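Local coordinates for protein tumour necrosis factor receptor (Ectromelia virus, PDB 3ON9) that sequesters chemokines through its C-terminal SECRET domain, the part described here; the whole protein probably also binds host tumour necrosis factor and dampens immune defence, at residues L85-N90 / D118-L123. Residues are numbered along the deposited sequence; the frame is centred on the assembly and turned at random.
Sequences LEIKCN and DCLSNL
I87 points toward segment 118-123 and meets two leucines there. Its CG2 methyl lies 4.3 Å from CD1 of L120. Its CG1 lies equally far from CD1 of L123, at 4.3 Å. CG1 and CG2 leave CB on different branches, so I87 divides its two arms between the leucines. Both contacts are loose and purely apolar. L38 of strand 38-45 also touches I87, while I13 and V115 pack on L123. The cluster thus lies between the two sheets of the beta-sandwich.

K88 reaches forward along the chain with NZ, which lies off the carbonyl plane of C89 and donates a hydrogen bond to its O at 3.0 Å.

C89 ends the strand and turns inward again, two residues beyond I87. Its SG forms a disulfide with SG of C119, at 2.0 Å. The CSSC torsion of -79° is close to a right angle, as expected for a relaxed disulfide. The two halves reach the bridge differently. In C89, SG is anti to the carbonyl carbon, with chi1 -66°. In C119, SG sits between the backbone N and the carbonyl carbon, with chi1 65°. The CB atoms of C89 and C119 are 3.7 Å apart. The backbone N of D118 lies 4.1 Å from SG of C89.

Strand 82-89 belongs to the mixed sheet. C119 lies in the loop that leads from strand 110-116 of that sheet into strand 122-130 of the five-stranded sheet. The covalent bond therefore ties this sheet-to-sheet connection to the end of strand 82-89, beside a small apolar cluster. With no hydrogen bond between the segments, the disulfide is their one directional link. The leucine contacts add non-directional apolar packing, better buried at L123 than at the partly exposed L120.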
loop_
_atom_site.group_PDB
_atom_site.type_symbol
_atom_site.label_atom_id
_atom_site.label_comp_id
_atom_site.label_asym_id
_atom_site.label_seq_id
_atom_site.Cartn_x
_atom_site.Cartn_y
_atom_site.Cartn_z
ATOM N N LEU A 85 5.734 -1.052 4.849
ATOM C CA LEU A 85 4.647 -1.941 4.504
ATOM C C LEU A 85 5.162 -3.360 4.578
ATOM O O LEU A 85 6.218 -3.660 4.038
ATOM C CB LEU A 85 4.215 -1.649 3.067
ATOM C CG LEU A 85 2.900 -2.229 2.587
ATOM C CD1 LEU A 85 1.726 -1.609 3.373
ATOM C CD2 LEU A 85 2.745 -1.974 1.090
ATOM N N GLU A 86 4.421 -4.228 5.254
ATOM C CA GLU A 86 4.778 -5.634 5.338
ATOM C C GLU A 86 3.586 -6.477 4.931
ATOM O O GLU A 86 2.463 -6.245 5.388
ATOM C CB GLU A 86 5.197 -5.991 6.771
ATOM C CG GLU A 86 5.439 -7.483 6.990
ATOM C CD GLU A 86 5.314 -7.890 8.457
ATOM O OE1 GLU A 86 6.367 -8.033 9.119
ATOM O OE2 GLU A 86 4.170 -8.048 8.953
ATOM N N ILE A 87 3.829 -7.436 4.039
ATOM C CA ILE A 87 2.818 -8.412 3.664
ATOM C C ILE A 87 3.204 -9.747 4.303
ATOM O O ILE A 87 4.252 -10.323 3.979
ATOM C CB ILE A 87 2.702 -8.548 2.123
ATOM C CG1 ILE A 87 2.269 -7.214 1.484
ATOM C CG2 ILE A 87 1.707 -9.660 1.749
ATOM C CD1 ILE A 87 3.389 -6.205 1.253
ATOM N N LYS A 88 2.363 -10.230 5.215
ATOM C CA LYS A 88 2.671 -11.425 6.006
ATOM C C LYS A 88 1.774 -12.600 5.641
ATOM O O LYS A 88 0.559 -12.548 5.849
ATOM C CB LYS A 88 2.555 -11.110 7.506
ATOM C CG LYS A 88 2.527 -12.334 8.433
ATOM C CD LYS A 88 3.828 -13.128 8.352
ATOM C CE LYS A 88 4.029 -14.023 9.577
ATOM N NZ LYS A 88 2.878 -14.956 9.810
ATOM N N CYS A 89 2.384 -13.648 5.076
ATOM C CA CYS A 89 1.690 -14.893 4.759
ATOM C C CYS A 89 1.487 -15.708 6.018
ATOM O O CYS A 89 2.322 -15.680 6.908
ATOM C CB CYS A 89 2.518 -15.758 3.801
ATOM S SG CYS A 89 2.749 -15.064 2.133
ATOM N N ASN A 90 0.409 -16.480 6.048
ATOM C CA ASN A 90 0.049 -17.240 7.233
ATOM C C ASN A 90 1.196 -18.026 7.845
ATOM O O ASN A 90 1.416 -17.954 9.052
ATOM C CB ASN A 90 -1.127 -18.175 6.953
ATOM C CG ASN A 90 -1.523 -18.963 8.173
ATOM O OD1 ASN A 90 -2.157 -18.426 9.098
ATOM N ND2 ASN A 90 -1.131 -20.231 8.205
ATOM N N ASP A 118 6.104 -17.193 1.021
ATOM C CA ASP A 118 6.036 -17.300 -0.425
ATOM C C ASP A 118 4.653 -17.719 -0.910
ATOM O O ASP A 118 4.525 -18.400 -1.936
ATOM C CB ASP A 118 7.100 -18.282 -0.922
ATOM C CG ASP A 118 6.962 -19.661 -0.304
ATOM O OD1 ASP A 118 6.029 -19.873 0.505
ATOM O OD2 ASP A 118 7.791 -20.539 -0.627
ATOM N N CYS A 119 3.616 -17.285 -0.197
ATOM C CA CYS A 119 2.249 -17.680 -0.513
ATOM C C CYS A 119 1.705 -16.988 -1.765
ATOM O O CYS A 119 0.699 -17.423 -2.329
ATOM C CB CYS A 119 1.311 -17.433 0.679
ATOM S SG CYS A 119 1.084 -15.691 1.159
ATOM N N LEU A 120 2.369 -15.920 -2.203
ATOM C CA LEU A 120 1.907 -15.214 -3.404
ATOM C C LEU A 120 2.756 -15.506 -4.632
ATOM O O LEU A 120 3.981 -15.467 -4.570
ATOM C CB LEU A 120 1.870 -13.700 -3.181
ATOM C CG LEU A 120 0.926 -13.217 -2.076
ATOM C CD1 LEU A 120 1.041 -11.704 -1.933
ATOM C CD2 LEU A 120 -0.510 -13.625 -2.366
ATOM N N SER A 121 2.092 -15.785 -5.753
ATOM C CA SER A 121 2.779 -15.914 -7.035
ATOM C C SER A 121 3.007 -14.540 -7.670
ATOM O O SER A 121 3.955 -14.359 -8.426
ATOM C CB SER A 121 1.990 -16.826 -7.979
ATOM O OG SER A 121 0.775 -16.239 -8.375
ATOM N N ASN A 122 2.145 -13.572 -7.356
ATOM C CA ASN A 122 2.331 -12.200 -7.829
ATOM C C ASN A 122 2.004 -11.231 -6.710
ATOM O O ASN A 122 0.964 -11.355 -6.077
ATOM C CB ASN A 122 1.400 -11.860 -9.009
ATOM C CG ASN A 122 1.456 -12.874 -10.137
ATOM O OD1 ASN A 122 1.027 -14.020 -9.982
ATOM N ND2 ASN A 122 1.944 -12.439 -11.303
ATOM N N LEU A 123 2.890 -10.269 -6.486
ATOM C CA LEU A 123 2.669 -9.231 -5.486
ATOM C C LEU A 123 3.150 -7.925 -6.082
ATOM O O LEU A 123 4.320 -7.802 -6.450
ATOM C CB LEU A 123 3.458 -9.544 -4.212
ATOM C CG LEU A 123 3.544 -8.448 -3.141
ATOM C CD1 LEU A 123 2.137 -7.983 -2.707
ATOM C CD2 LEU A 123 4.354 -8.918 -1.935
#